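Local coordinates for protein Ta0487 (Thermoplasma acidophilum, PDB 3KBQ) that is of unknown function but belongs to the CinA family, this part of it forming a probable molybdopterin-binding domain, at residues G73-F84 against Q114-C125; L99-G107 against P127-P136. One frame throughout, in Å; residues are numbered along the deposited sequence.

Interaction 1 of 2, residues G73-F84 against Q114-C125; sequences GPTFDDMTVEGF and QRLKMAKIPPSC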
# COMPACT_ATOMS: atom_id res chain seq x y z
N GLY B 73 18.32 -6.84 4.80
CA GLY B 73 19.31 -7.28 3.84
C GLY B 73 20.64 -6.62 4.13
O GLY B 73 20.70 -5.67 4.92
N PRO B 74 21.70 -7.12 3.49
CA PRO B 74 23.03 -6.63 3.81
C PRO B 74 23.41 -5.32 3.09
O PRO B 74 24.53 -5.20 2.65
CB PRO B 74 23.93 -7.80 3.36
CG PRO B 74 23.28 -8.31 2.18
CD PRO B 74 21.76 -8.18 2.47
N THR B 75 22.52 -4.34 2.94
CA THR B 75 22.91 -3.10 2.25
C THR B 75 22.43 -1.95 3.13
O THR B 75 21.51 -2.14 3.91
CB THR B 75 22.30 -2.93 0.83
OG1 THR B 75 20.89 -2.72 0.94
CG2 THR B 75 22.58 -4.15 -0.11
N PHE B 76 23.08 -0.78 3.03
CA PHE B 76 22.60 0.42 3.71
C PHE B 76 21.17 0.79 3.32
O PHE B 76 20.46 1.41 4.10
CB PHE B 76 23.57 1.59 3.46
CG PHE B 76 24.90 1.44 4.18
CD1 PHE B 76 24.93 1.28 5.57
CD2 PHE B 76 26.10 1.42 3.48
CE1 PHE B 76 26.17 1.13 6.26
CE2 PHE B 76 27.32 1.27 4.15
CZ PHE B 76 27.35 1.11 5.55
N ASP B 77 20.74 0.42 2.12
CA ASP B 77 19.39 0.73 1.63
C ASP B 77 18.35 -0.07 2.43
O ASP B 77 17.17 0.26 2.41
CB ASP B 77 19.27 0.37 0.13
CG ASP B 77 18.11 1.13 -0.59
OD1 ASP B 77 17.94 2.36 -0.40
OD2 ASP B 77 17.36 0.48 -1.38
N ASP B 78 18.78 -1.13 3.11
CA ASP B 78 17.85 -1.95 3.91
C ASP B 78 17.67 -1.36 5.32
O ASP B 78 18.47 -1.66 6.24
CB ASP B 78 18.33 -3.41 3.98
CG ASP B 78 18.28 -4.11 2.62
OD1 ASP B 78 17.25 -3.98 1.95
OD2 ASP B 78 19.30 -4.72 2.18
N MET B 79 16.61 -0.55 5.48
CA MET B 79 16.44 0.35 6.65
C MET B 79 15.23 0.00 7.54
O MET B 79 14.91 0.78 8.41
CB MET B 79 16.19 1.82 6.20
CG MET B 79 17.18 2.41 5.23
SD MET B 79 16.79 4.16 4.90
CE MET B 79 17.64 4.71 6.24
N THR B 80 14.58 -1.13 7.29
CA THR B 80 13.26 -1.38 7.86
C THR B 80 13.32 -1.56 9.40
O THR B 80 12.55 -0.94 10.12
CB THR B 80 12.56 -2.56 7.19
OG1 THR B 80 12.33 -2.22 5.80
CG2 THR B 80 11.18 -2.88 7.89
N VAL B 81 14.27 -2.37 9.87
CA VAL B 81 14.46 -2.58 11.32
C VAL B 81 14.73 -1.27 12.06
O VAL B 81 14.12 -0.98 13.09
CB VAL B 81 15.61 -3.61 11.62
CG1 VAL B 81 15.80 -3.78 13.18
CG2 VAL B 81 15.23 -4.91 11.03
N GLU B 82 15.62 -0.47 11.51
CA GLU B 82 15.93 0.80 12.14
C GLU B 82 14.70 1.73 12.13
O GLU B 82 14.45 2.44 13.11
CB GLU B 82 17.11 1.47 11.42
CG GLU B 82 17.63 2.74 12.14
CD GLU B 82 18.86 3.37 11.47
OE1 GLU B 82 19.40 2.83 10.46
OE2 GLU B 82 19.27 4.44 11.93
N GLY B 83 13.99 1.78 11.01
CA GLY B 83 12.75 2.58 10.95
C GLY B 83 11.74 2.12 12.00
O GLY B 83 11.09 2.94 12.63
N PHE B 84 11.59 0.81 12.14
CA PHE B 84 10.72 0.23 13.16
C PHE B 84 11.17 0.60 14.58
O PHE B 84 10.34 1.03 15.36
CB PHE B 84 10.62 -1.28 13.06
CG PHE B 84 9.79 -1.88 14.15
CD1 PHE B 84 8.40 -1.72 14.14
CD2 PHE B 84 10.38 -2.56 15.21
CE1 PHE B 84 7.59 -2.26 15.18
CE2 PHE B 84 9.58 -3.11 16.27
CZ PHE B 84 8.18 -2.96 16.23
N GLN B 114 27.48 -3.11 6.51
CA GLN B 114 26.11 -3.35 6.06
C GLN B 114 25.64 -4.75 6.41
O GLN B 114 24.46 -4.99 6.55
CB GLN B 114 25.98 -3.23 4.54
CG GLN B 114 26.43 -1.99 3.93
CD GLN B 114 27.86 -2.08 3.50
OE1 GLN B 114 28.75 -2.41 4.29
NE2 GLN B 114 28.12 -1.73 2.23
N ARG B 115 26.57 -5.70 6.50
CA ARG B 115 26.24 -7.06 6.92
C ARG B 115 26.09 -7.19 8.44
O ARG B 115 25.06 -7.78 8.91
CB ARG B 115 27.25 -8.09 6.40
CG ARG B 115 26.99 -8.50 4.95
CD ARG B 115 28.11 -9.37 4.36
NE ARG B 115 28.07 -9.35 2.89
CZ ARG B 115 29.11 -9.63 2.11
NH1 ARG B 115 30.30 -9.93 2.65
NH2 ARG B 115 28.98 -9.59 0.80
N LEU B 116 27.09 -6.70 9.19
CA LEU B 116 27.04 -6.64 10.62
C LEU B 116 25.73 -6.04 11.09
O LEU B 116 25.11 -6.60 12.00
CB LEU B 116 28.18 -5.80 11.19
CG LEU B 116 28.22 -5.57 12.72
CD1 LEU B 116 28.38 -6.90 13.47
CD2 LEU B 116 29.39 -4.63 13.10
N LYS B 117 25.30 -4.92 10.46
CA LYS B 117 24.11 -4.19 10.95
C LYS B 117 22.85 -5.05 10.93
O LYS B 117 21.88 -4.74 11.64
CB LYS B 117 23.93 -2.81 10.29
CG LYS B 117 23.32 -2.81 8.89
CD LYS B 117 21.79 -2.60 8.95
CE LYS B 117 21.02 -3.41 7.85
NZ LYS B 117 21.79 -3.72 6.61
N MET B 118 22.86 -6.15 10.16
CA MET B 118 21.70 -7.07 10.18
C MET B 118 21.46 -7.74 11.53
O MET B 118 20.36 -8.28 11.76
CB MET B 118 21.74 -8.16 9.06
CG MET B 118 21.56 -7.68 7.63
SD MET B 118 21.72 -9.02 6.39
CE MET B 118 23.17 -9.94 6.94
N ALA B 119 22.46 -7.74 12.42
CA ALA B 119 22.26 -8.26 13.79
C ALA B 119 21.77 -7.22 14.80
O ALA B 119 21.58 -7.55 15.96
CB ALA B 119 23.54 -8.95 14.32
N LYS B 120 21.62 -5.96 14.36
CA LYS B 120 21.22 -4.85 15.26
C LYS B 120 19.68 -4.87 15.36
O LYS B 120 18.98 -4.85 14.34
CB LYS B 120 21.77 -3.51 14.74
CG LYS B 120 23.24 -3.18 15.04
CD LYS B 120 23.40 -2.47 16.44
CE LYS B 120 24.52 -1.37 16.52
NZ LYS B 120 25.80 -1.64 17.37
N ILE B 121 19.15 -4.97 16.57
CA ILE B 121 17.73 -5.28 16.78
C ILE B 121 17.28 -4.44 17.98
O ILE B 121 18.10 -4.20 18.86
CB ILE B 121 17.61 -6.79 17.09
CG1 ILE B 121 17.31 -7.61 15.83
CG2 ILE B 121 16.57 -7.13 18.10
CD1 ILE B 121 17.74 -9.09 16.03
N PRO B 122 16.01 -3.95 18.01
CA PRO B 122 15.56 -3.35 19.28
C PRO B 122 15.14 -4.44 20.30
O PRO B 122 14.82 -5.56 19.92
CB PRO B 122 14.37 -2.49 18.84
CG PRO B 122 13.76 -3.23 17.73
CD PRO B 122 14.92 -3.97 17.01
N PRO B 123 15.13 -4.13 21.61
CA PRO B 123 14.78 -5.16 22.61
C PRO B 123 13.37 -5.72 22.51
O PRO B 123 13.13 -6.82 22.99
CB PRO B 123 14.97 -4.44 23.95
CG PRO B 123 14.90 -3.02 23.65
CD PRO B 123 15.51 -2.87 22.26
N SER B 124 12.44 -4.99 21.89
CA SER B 124 11.08 -5.50 21.70
C SER B 124 10.95 -6.64 20.69
O SER B 124 9.85 -7.20 20.52
CB SER B 124 10.17 -4.37 21.25
OG SER B 124 9.56 -3.73 22.37
N CYS B 125 12.04 -6.96 19.99
CA CYS B 125 12.02 -7.98 18.93
C CYS B 125 12.89 -9.16 19.26
O CYS B 125 13.86 -9.01 19.99
CB CYS B 125 12.49 -7.37 17.62
SG CYS B 125 11.43 -6.01 17.06
O HOH W 1 25.24 -0.90 0.76

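Interaction 2 of 2, residues L99-G107 against P127-P136; sequences LAMIKKKYG and PIENPVGTAP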
# COMPACT_ATOMS: atom_id res chain seq x y z
N LEU B 99 23.93 -12.27 15.50
CA LEU B 99 25.27 -12.05 14.96
C LEU B 99 25.98 -13.38 14.63
O LEU B 99 26.49 -13.57 13.52
CB LEU B 99 26.13 -11.17 15.91
CG LEU B 99 27.56 -10.87 15.42
CD1 LEU B 99 27.58 -10.25 14.00
CD2 LEU B 99 28.31 -9.98 16.41
N ALA B 100 25.99 -14.29 15.62
CA ALA B 100 26.44 -15.68 15.40
C ALA B 100 25.78 -16.37 14.18
O ALA B 100 26.47 -16.94 13.35
CB ALA B 100 26.24 -16.52 16.68
N MET B 101 24.45 -16.30 14.06
CA MET B 101 23.75 -16.83 12.87
C MET B 101 24.46 -16.31 11.60
O MET B 101 24.89 -17.08 10.73
CB MET B 101 22.27 -16.42 12.83
CG MET B 101 21.43 -16.55 14.17
SD MET B 101 19.57 -16.50 14.10
CE MET B 101 19.15 -15.05 13.16
N ILE B 102 24.59 -14.98 11.52
CA ILE B 102 25.13 -14.32 10.34
C ILE B 102 26.56 -14.71 9.93
O ILE B 102 26.82 -15.00 8.74
CB ILE B 102 24.94 -12.78 10.43
CG1 ILE B 102 23.43 -12.47 10.38
CG2 ILE B 102 25.68 -12.09 9.25
CD1 ILE B 102 23.00 -11.21 11.07
N LYS B 103 27.48 -14.71 10.89
CA LYS B 103 28.88 -15.10 10.66
C LYS B 103 29.00 -16.54 10.15
O LYS B 103 29.81 -16.83 9.27
CB LYS B 103 29.70 -14.96 11.95
CG LYS B 103 30.09 -13.55 12.28
CD LYS B 103 30.63 -13.43 13.71
CE LYS B 103 31.11 -12.01 13.96
NZ LYS B 103 31.56 -11.79 15.37
N LYS B 104 28.18 -17.42 10.72
CA LYS B 104 28.11 -18.80 10.29
C LYS B 104 27.69 -18.86 8.83
O LYS B 104 28.31 -19.54 8.03
CB LYS B 104 27.13 -19.58 11.17
CG LYS B 104 27.58 -20.99 11.49
CD LYS B 104 29.11 -21.06 11.73
CE LYS B 104 29.54 -22.31 12.48
NZ LYS B 104 28.94 -23.53 11.88
N LYS B 105 26.67 -18.09 8.46
CA LYS B 105 26.19 -18.09 7.07
C LYS B 105 27.24 -17.60 6.08
O LYS B 105 27.32 -18.08 4.95
CB LYS B 105 24.93 -17.25 6.93
CG LYS B 105 23.68 -17.97 7.36
CD LYS B 105 22.49 -17.05 7.31
CE LYS B 105 21.19 -17.78 7.63
NZ LYS B 105 20.63 -18.51 6.42
N TYR B 106 28.04 -16.63 6.50
CA TYR B 106 29.01 -16.05 5.60
C TYR B 106 30.37 -16.75 5.66
O TYR B 106 31.28 -16.38 4.92
CB TYR B 106 29.17 -14.55 5.86
CG TYR B 106 28.11 -13.69 5.21
CD1 TYR B 106 28.19 -13.38 3.85
CD2 TYR B 106 27.03 -13.19 5.95
CE1 TYR B 106 27.21 -12.59 3.24
CE2 TYR B 106 26.04 -12.40 5.34
CZ TYR B 106 26.15 -12.11 3.99
OH TYR B 106 25.22 -11.32 3.37
N GLY B 107 30.50 -17.73 6.56
CA GLY B 107 31.77 -18.41 6.80
C GLY B 107 32.95 -17.47 6.99
O GLY B 107 34.07 -17.74 6.54
N PRO B 127 14.92 -12.31 16.92
CA PRO B 127 15.17 -12.69 15.54
C PRO B 127 14.53 -14.03 15.20
O PRO B 127 14.39 -14.86 16.08
CB PRO B 127 16.70 -12.77 15.45
CG PRO B 127 17.20 -13.01 16.91
CD PRO B 127 16.03 -12.69 17.83
N ILE B 128 14.14 -14.22 13.94
CA ILE B 128 13.71 -15.51 13.42
C ILE B 128 14.70 -15.98 12.36
O ILE B 128 15.03 -15.22 11.42
CB ILE B 128 12.35 -15.47 12.65
CG1 ILE B 128 11.34 -14.49 13.28
CG2 ILE B 128 11.84 -16.91 12.53
CD1 ILE B 128 10.27 -13.91 12.28
N GLU B 129 15.13 -17.23 12.48
CA GLU B 129 16.14 -17.81 11.61
C GLU B 129 15.72 -17.80 10.17
O GLU B 129 14.58 -18.13 9.85
CB GLU B 129 16.43 -19.24 12.03
CG GLU B 129 17.72 -19.75 11.40
CD GLU B 129 17.61 -21.18 10.86
OE1 GLU B 129 18.61 -21.70 10.29
OE2 GLU B 129 16.52 -21.78 11.02
N ASN B 130 16.62 -17.40 9.29
CA ASN B 130 16.33 -17.40 7.88
C ASN B 130 17.11 -18.53 7.23
O ASN B 130 18.27 -18.34 6.89
CB ASN B 130 16.72 -16.05 7.28
CG ASN B 130 16.34 -15.90 5.82
OD1 ASN B 130 15.93 -16.86 5.13
ND2 ASN B 130 16.49 -14.68 5.33
N PRO B 131 16.47 -19.69 7.03
CA PRO B 131 17.23 -20.83 6.54
C PRO B 131 17.63 -20.69 5.07
O PRO B 131 18.51 -21.42 4.61
CB PRO B 131 16.27 -22.01 6.74
CG PRO B 131 14.91 -21.43 6.68
CD PRO B 131 15.02 -19.91 6.90
N VAL B 132 17.01 -19.74 4.36
CA VAL B 132 17.19 -19.56 2.92
C VAL B 132 18.18 -18.45 2.62
O VAL B 132 19.07 -18.61 1.78
CB VAL B 132 15.85 -19.15 2.21
CG1 VAL B 132 16.05 -19.02 0.69
CG2 VAL B 132 14.69 -20.07 2.57
N GLY B 133 18.02 -17.29 3.27
CA GLY B 133 18.82 -16.13 2.90
C GLY B 133 19.61 -15.70 4.10
O GLY B 133 19.71 -16.45 5.08
N THR B 134 20.14 -14.49 4.10
CA THR B 134 20.98 -14.15 5.24
C THR B 134 20.32 -13.27 6.32
O THR B 134 20.75 -13.33 7.47
CB THR B 134 22.35 -13.59 4.83
OG1 THR B 134 22.16 -12.46 3.95
CG2 THR B 134 23.17 -14.68 4.15
N ALA B 135 19.31 -12.47 5.98
CA ALA B 135 18.74 -11.58 7.00
C ALA B 135 17.75 -12.34 7.90
O ALA B 135 16.81 -12.95 7.38
CB ALA B 135 18.08 -10.39 6.35
N PRO B 136 17.95 -12.32 9.22
CA PRO B 136 16.90 -12.89 10.07
C PRO B 136 15.57 -12.12 9.92
O PRO B 136 15.59 -10.91 9.61
CB PRO B 136 17.43 -12.68 11.50
CG PRO B 136 18.54 -11.71 11.38
CD PRO B 136 19.07 -11.77 10.00

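Interaction 1 of 2, residues G73-F84 against Q114-C125
The ammonium group of Lys117 is held by three main-chain oxygens, two from the loop 73-79 across the contact. NZ lies 2.8 Å from Gly73 O, in the carbonyl plane at a C=O...N angle of 160°, and 3.1 Å from Thr75 O, which it meets from above the plane. The third acceptor, Gln114 O, 3.0 Å from Lys117 NZ, lies three residues back in the same segment and is used on a lone pair. Thr75 O has a second donor, Asp78 N, arriving on its other face and closing a type I turn. Asp78 OD2 takes weak hydrogen bonds from Thr75 N and Thr75 OG1. Lys117 folds back to get there: CG sits between backbone N and carbonyl carbon (chi1 79°), and bends further out curl NZ back to Gln114 O. With an alanine here, Gly73 O would probably lose its charged donor, and the loop its tie to Gln114 O. The Gln114 amide stacks almost parallel on the Phe76 ring, with Gln114 CG over its centre, 3.4 Å from the centroid, in a CH-pi contact. One water accepts from Phe76 N and, weakly, from Gln114 NE2. Val81 CG1 packs on Pro122 CD, and Cys125 SG, bonded to Cys140, comes within 3.5 Å of Phe84 CE2 in an oblique sulfur-aromatic contact. The Asp78 carboxylate, near a bound sulfate, stays apart from the Lys117 ammonium, although Asp78 O packs against Lys117 CE. One ammonium thus links the Gly73, Thr75 and Gln114 carbonyls, and the contact is polar at the loop but apolar where helix 80-87 meets Pro122 and Cys125.

Interaction 2 of 2, residues L99-G107 against P127-P136
The 99-106 part of helix 96-106 runs beside the loop that follows strand 125-128, the backbones coming nearest where the CA atoms of Ile102 and Thr134 stand 6.6 Å apart. From the helix, Lys105 sends its chain across to the loop's main chain, extended as far as CE and then turned at chi4 (-82°), which brings NZ 2.6 Å from Gly133 O. Asn130 O also receives a hydrogen bond from NZ, although the modelled 2.4 Å between Lys105 NZ and Asn130 O is too short to be trusted. One turn earlier along the helix, Met101 bends at its last torsion so that CE presses on the Pro136 ring, 3.4 Å from CB, a tight fit; the same methyl also meets Pro127 CB. Ile102 CD1 lies 4.1 Å from Pro136 CD, the two side chains crossing at about a right angle. Thr134 sets its methyl obliquely against the Tyr106 ring, and its OG1 gives a weak hydrogen bond of 3.3 Å to Tyr106 OH. The loop is also braced from within. Asn130 OD1 accepts from Val132 N and, at 2.8 Å, from Gly133 N, both on one face of the amide, while ND2 donates to Ala135 O and to Glu156 of helix 154-163. Gly107, with positive phi, forms a Schellman motif at this segment's end. The arrangement is that of an Asx turn shaping a beta-hairpin connection: loop 129-136 joins antiparallel strands 125-128 and 137-142, and a lysine from the adjoining helix binds the carbonyls turned toward it.

Interactions 1 and 2 lie side by side in the probable molybdopterin-binding domain, their centres about 13 Å apart, and their segments alternate along the chain: 73-84, 99-107, 114-125, then 127-136. Helix 113-116 serves interaction 1 and helix 96-106 interaction 2; consecutive in sequence, they touch directly, Arg115 NE lying 3.4 Å from Tyr106 CE1 and Leu116 packing on Leu99. Pro74 also rests against Tyr106, linking the loop 73-79 to the helix of interaction 2. Strand 125-128, an outermost strand of the six-stranded mixed sheet within this chain, starts at the end of one contact and leads into the other. The two contacts thus join loop, helical pair and sheet edge into one packed region.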